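Local coordinates for phosphotriesterase family protein (Listeria monocytogenes serotype 4b str. H7858, PDB 3PNZ), which probably hydrolyses phosphorylated sugar lactones, as a zinc-dependent lactonase of the phosphotriesterase family with an amidohydrolase fold, at residues N125-T128 and D129-T132; Q197-I200 and L201-E204. One frame throughout, in Å; residues are numbered along the deposited sequence.

Contact 1: N125-T128 and D129-T132; sequences NTTT and DKLT. With PO4 (phosphate ion), chain M.
With chi1 at 64°, the hydroxyl of Thr127 sits between its own backbone N and carbonyl carbon and thereby reaches the amide of Lys130, while Thr126, turned the other way about its first torsion, leaves CG2 anti to the backbone N and directed at the helix. Thr127 OG1 accepts from Lys130 N at 3.2 Å with an N-H...O angle of 153°, which makes Thr127 the N-cap of helix 128-140. The two side chains run alongside each other in the same direction, and Lys130 CG lies 3.3 Å from Thr127 OG1. Next to this capping bond the first helical turn closes as Leu131 N donates to Thr127 O at 3.0 Å, almost in line with the carbonyl. Thr126 meets the turn with its methyl: CG2 packs tightly on Lys130 CB, 3.4 Å away, and lies 3.8 Å from Leu131 CD2. Its hydroxyl is used elsewhere, on Trp122 O of the preceding helix 119-124. This is a helix N-terminus with an anion placed at it: a phosphate ion, probably from the crystallisation liquor, takes a hydrogen bond on O4 from Thr128 N at 2.8 Å, with a fairly straight N-H...O angle of 163°. Thr128 OG1 lies beside its own N and near phosphate O2 and O4, but these bonds are weak and its proton is not assigned to either. The helix dipole would be expected to assist anion binding here. One turn on, Thr128 O accepts from Thr132 N at 2.9 Å; the hydroxyl of Thr132 is hydrogen-bonded to Ala172 O of helix 164-180, with Thr128 O a second, unsettled acceptor.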
loop_
_atom_site.group_PDB
_atom_site.type_symbol
_atom_site.label_atom_id
_atom_site.label_comp_id
_atom_site.label_asym_id
_atom_site.label_seq_id
_atom_site.Cartn_x
_atom_site.Cartn_y
_atom_site.Cartn_z
ATOM N N ASN A 125 -24.876 -5.434 -0.538
ATOM C CA ASN A 125 -25.753 -6.598 -0.443
ATOM C C ASN A 125 -25.092 -7.892 0.026
ATOM O O ASN A 125 -25.676 -8.971 -0.072
ATOM C CB ASN A 125 -26.478 -6.808 -1.772
ATOM C CG ASN A 125 -27.415 -5.662 -2.101
ATOM O OD1 ASN A 125 -28.488 -5.536 -1.509
ATOM N ND2 ASN A 125 -27.007 -4.809 -3.033
ATOM N N THR A 126 -23.878 -7.779 0.555
ATOM C CA THR A 126 -23.140 -8.933 1.043
ATOM C C THR A 126 -22.867 -8.747 2.529
ATOM O O THR A 126 -22.535 -7.644 2.966
ATOM C CB THR A 126 -21.820 -9.094 0.269
ATOM O OG1 THR A 126 -22.107 -9.274 -1.122
ATOM C CG2 THR A 126 -21.014 -10.277 0.781
ATOM N N THR A 127 -23.033 -9.809 3.313
ATOM C CA THR A 127 -22.856 -9.706 4.757
ATOM C C THR A 127 -21.385 -9.471 5.073
ATOM O O THR A 127 -20.513 -9.854 4.300
ATOM C CB THR A 127 -23.293 -10.986 5.488
ATOM O OG1 THR A 127 -22.452 -12.070 5.082
ATOM C CG2 THR A 127 -24.747 -11.322 5.173
ATOM N N THR A 128 -21.119 -8.857 6.218
ATOM C CA THR A 128 -19.747 -8.630 6.652
ATOM C C THR A 128 -18.956 -9.944 6.628
ATOM O O THR A 128 -17.814 -9.984 6.171
ATOM C CB THR A 128 -19.695 -7.985 8.057
ATOM O OG1 THR A 128 -20.470 -6.778 8.059
ATOM C CG2 THR A 128 -18.269 -7.652 8.445
ATOM N N ASP A 129 -19.576 -11.026 7.089
ATOM C CA ASP A 129 -18.872 -12.307 7.162
ATOM C C ASP A 129 -18.487 -12.835 5.783
ATOM O O ASP A 129 -17.420 -13.424 5.609
ATOM C CB ASP A 129 -19.698 -13.338 7.936
ATOM C CG ASP A 129 -19.770 -13.028 9.423
ATOM O OD1 ASP A 129 -19.048 -12.115 9.886
ATOM O OD2 ASP A 129 -20.552 -13.700 10.132
ATOM N N LYS A 130 -19.350 -12.614 4.799
ATOM C CA LYS A 130 -19.049 -13.028 3.437
ATOM C C LYS A 130 -17.971 -12.144 2.812
ATOM O O LYS A 130 -17.173 -12.608 2.006
ATOM C CB LYS A 130 -20.317 -13.032 2.580
ATOM C CG LYS A 130 -21.231 -14.221 2.858
ATOM C CD LYS A 130 -20.533 -15.520 2.489
ATOM C CE LYS A 130 -21.372 -16.742 2.851
ATOM N NZ LYS A 130 -20.623 -18.006 2.592
ATOM N N LEU A 131 -17.946 -10.867 3.178
ATOM C CA LEU A 131 -16.860 -10.003 2.729
ATOM C C LEU A 131 -15.538 -10.472 3.342
ATOM O O LEU A 131 -14.502 -10.491 2.673
ATOM C CB LEU A 131 -17.151 -8.529 3.057
ATOM C CG LEU A 131 -18.288 -7.896 2.241
ATOM C CD1 LEU A 131 -18.570 -6.462 2.722
ATOM C CD2 LEU A 131 -17.977 -7.916 0.749
ATOM N N THR A 132 -15.579 -10.864 4.609
ATOM C CA THR A 132 -14.403 -11.429 5.257
ATOM C C THR A 132 -13.914 -12.659 4.485
ATOM O O THR A 132 -12.732 -12.780 4.194
ATOM C CB THR A 132 -14.689 -11.793 6.716
ATOM O OG1 THR A 132 -14.976 -10.597 7.459
ATOM C CG2 THR A 132 -13.486 -12.512 7.344
HETATM P P PO4 M . -23.935 -7.498 8.719
HETATM O O1 PO4 M . -23.299 -8.403 9.752
HETATM O O2 PO4 M . -23.578 -6.058 9.016
HETATM O O3 PO4 M . -25.438 -7.648 8.754
HETATM O O4 PO4 M . -23.431 -7.878 7.350
#

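Contact 2: Q197-I200 and L201-E204; sequences QIEI and LKQE
Leu201 opens the exchange with the preceding turn: its N donates to Gln197 O at 3.0 Å, in the carbonyl plane, and its CG lies 3.4 Å from the same oxygen. Its side chain packs on Ile170 of helix 164-180 and on Leu211 of strand 211-213. Lys202 donates its N to Ile198 O at 2.8 Å, then passes its CD obliquely across Ile198 CG2, 3.8 Å away. A bend at chi3 (57°) in Lys202 and another at chi2 in Glu199 bring the chains side by side. Lys202 NZ then meets Glu199 OE2 at 2.9 Å in an exposed salt bridge, approaching on the syn side, 21° out of the carboxylate plane. Gln203 N reaches Glu199 O at 3.1 Å, and its CG rests 3.3 Å from that oxygen, whereas its OE1 is bound by Arg171. Glu204, the first residue past the helix, still donates to Ile200 O, but the N-H...O angle falls to 138°; its carboxylate pairs with Arg171 and Arg175. Buried Ile198, Ile200 and Leu201 and the exposed Glu199-Lys202 pair lie on helix 194-203, the crossover of the beta-alpha-beta unit 184-186, 194-203, 211-213 in the TIM-barrel-type amidohydrolase fold.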
loop_
_atom_site.group_PDB
_atom_site.type_symbol
_atom_site.label_atom_id
_atom_site.label_comp_id
_atom_site.label_asym_id
_atom_site.label_seq_id
_atom_site.Cartn_x
_atom_site.Cartn_y
_atom_site.Cartn_z
ATOM N N GLN A 197 -10.188 5.383 12.270
ATOM C CA GLN A 197 -9.885 4.033 11.807
ATOM C C GLN A 197 -9.402 3.208 12.991
ATOM O O GLN A 197 -9.839 2.077 13.199
ATOM C CB GLN A 197 -8.786 4.042 10.752
ATOM C CG GLN A 197 -9.197 4.630 9.407
ATOM C CD GLN A 197 -8.088 4.507 8.384
ATOM O OE1 GLN A 197 -6.964 4.122 8.710
ATOM N NE2 GLN A 197 -8.400 4.830 7.136
ATOM N N ILE A 198 -8.494 3.792 13.761
ATOM C CA ILE A 198 -7.913 3.110 14.914
ATOM C C ILE A 198 -8.978 2.716 15.941
ATOM O O ILE A 198 -8.924 1.627 16.503
ATOM C CB ILE A 198 -6.775 3.945 15.538
ATOM C CG1 ILE A 198 -5.528 3.849 14.650
ATOM C CG2 ILE A 198 -6.484 3.521 16.970
ATOM C CD1 ILE A 198 -4.552 4.987 14.833
ATOM N N GLU A 199 -9.961 3.584 16.170
ATOM C CA GLU A 199 -11.012 3.252 17.128
ATOM C C GLU A 199 -11.811 2.031 16.683
ATOM O O GLU A 199 -12.165 1.181 17.499
ATOM C CB GLU A 199 -11.943 4.440 17.368
ATOM C CG GLU A 199 -11.360 5.476 18.311
ATOM C CD GLU A 199 -10.884 4.862 19.622
ATOM O OE1 GLU A 199 -11.637 4.055 20.212
ATOM O OE2 GLU A 199 -9.756 5.186 20.057
ATOM N N ILE A 200 -12.106 1.947 15.391
ATOM C CA ILE A 200 -12.843 0.796 14.878
ATOM C C ILE A 200 -12.013 -0.473 15.026
ATOM O O ILE A 200 -12.524 -1.525 15.420
ATOM C CB ILE A 200 -13.296 1.003 13.431
ATOM C CG1 ILE A 200 -14.343 2.120 13.383
ATOM C CG2 ILE A 200 -13.868 -0.303 12.856
ATOM C CD1 ILE A 200 -14.671 2.594 11.989
ATOM N N LEU A 201 -10.727 -0.369 14.723
ATOM C CA LEU A 201 -9.837 -1.521 14.862
ATOM C C LEU A 201 -9.730 -1.956 16.318
ATOM O O LEU A 201 -9.649 -3.149 16.605
ATOM C CB LEU A 201 -8.459 -1.208 14.287
ATOM C CG LEU A 201 -8.466 -1.016 12.768
ATOM C CD1 LEU A 201 -7.101 -0.563 12.279
ATOM C CD2 LEU A 201 -8.897 -2.298 12.065
ATOM N N LYS A 202 -9.743 -1.000 17.242
ATOM C CA LYS A 202 -9.705 -1.347 18.660
ATOM C C LYS A 202 -10.966 -2.098 19.077
ATOM O O LYS A 202 -10.895 -3.043 19.860
ATOM C CB LYS A 202 -9.496 -0.103 19.523
ATOM C CG LYS A 202 -8.061 0.379 19.503
ATOM C CD LYS A 202 -7.914 1.791 20.039
ATOM C CE LYS A 202 -8.442 1.934 21.443
ATOM N NZ LYS A 202 -8.381 3.369 21.860
ATOM N N GLN A 203 -12.118 -1.688 18.548
ATOM C CA GLN A 203 -13.358 -2.421 18.803
ATOM C C GLN A 203 -13.264 -3.849 18.284
ATOM O O GLN A 203 -13.879 -4.762 18.839
ATOM C CB GLN A 203 -14.546 -1.725 18.142
ATOM C CG GLN A 203 -14.842 -0.336 18.687
ATOM C CD GLN A 203 -15.841 0.398 17.824
ATOM O OE1 GLN A 203 -16.460 -0.191 16.938
ATOM N NE2 GLN A 203 -15.997 1.696 18.066
ATOM N N GLU A 204 -12.509 -4.033 17.204
ATOM C CA GLU A 204 -12.342 -5.347 16.593
ATOM C C GLU A 204 -11.148 -6.113 17.167
ATOM O O GLU A 204 -10.741 -7.142 16.621
ATOM C CB GLU A 204 -12.216 -5.226 15.064
ATOM C CG GLU A 204 -13.482 -4.670 14.372
ATOM C CD GLU A 204 -14.657 -5.655 14.391
ATOM O OE1 GLU A 204 -14.406 -6.881 14.337
ATOM O OE2 GLU A 204 -15.833 -5.207 14.459
#

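Contact 1 and contact 2 mark opposite kinds of helix end: 125-132 covers the start of helix 128-140, 197-204 the finish of helix 194-203. Their centres are 18 Å apart and their nearest atoms about 7 Å, so they do not touch. Helix 164-180 relates them: its Arg175 meets Thr128 and Thr132 by side-chain contact and forms a salt bridge with Glu204. In contact 2 the side chain of Gln197 is about 9 Å from a zinc ion; its NE2 binds Thr157 OG1 and the backbone O of His187, a zinc ligand. Contact 1 is more peripheral, its centre 23 Å from the chain's centre against 19 Å for contact 2, and its phosphate is no evidence of a substrate site.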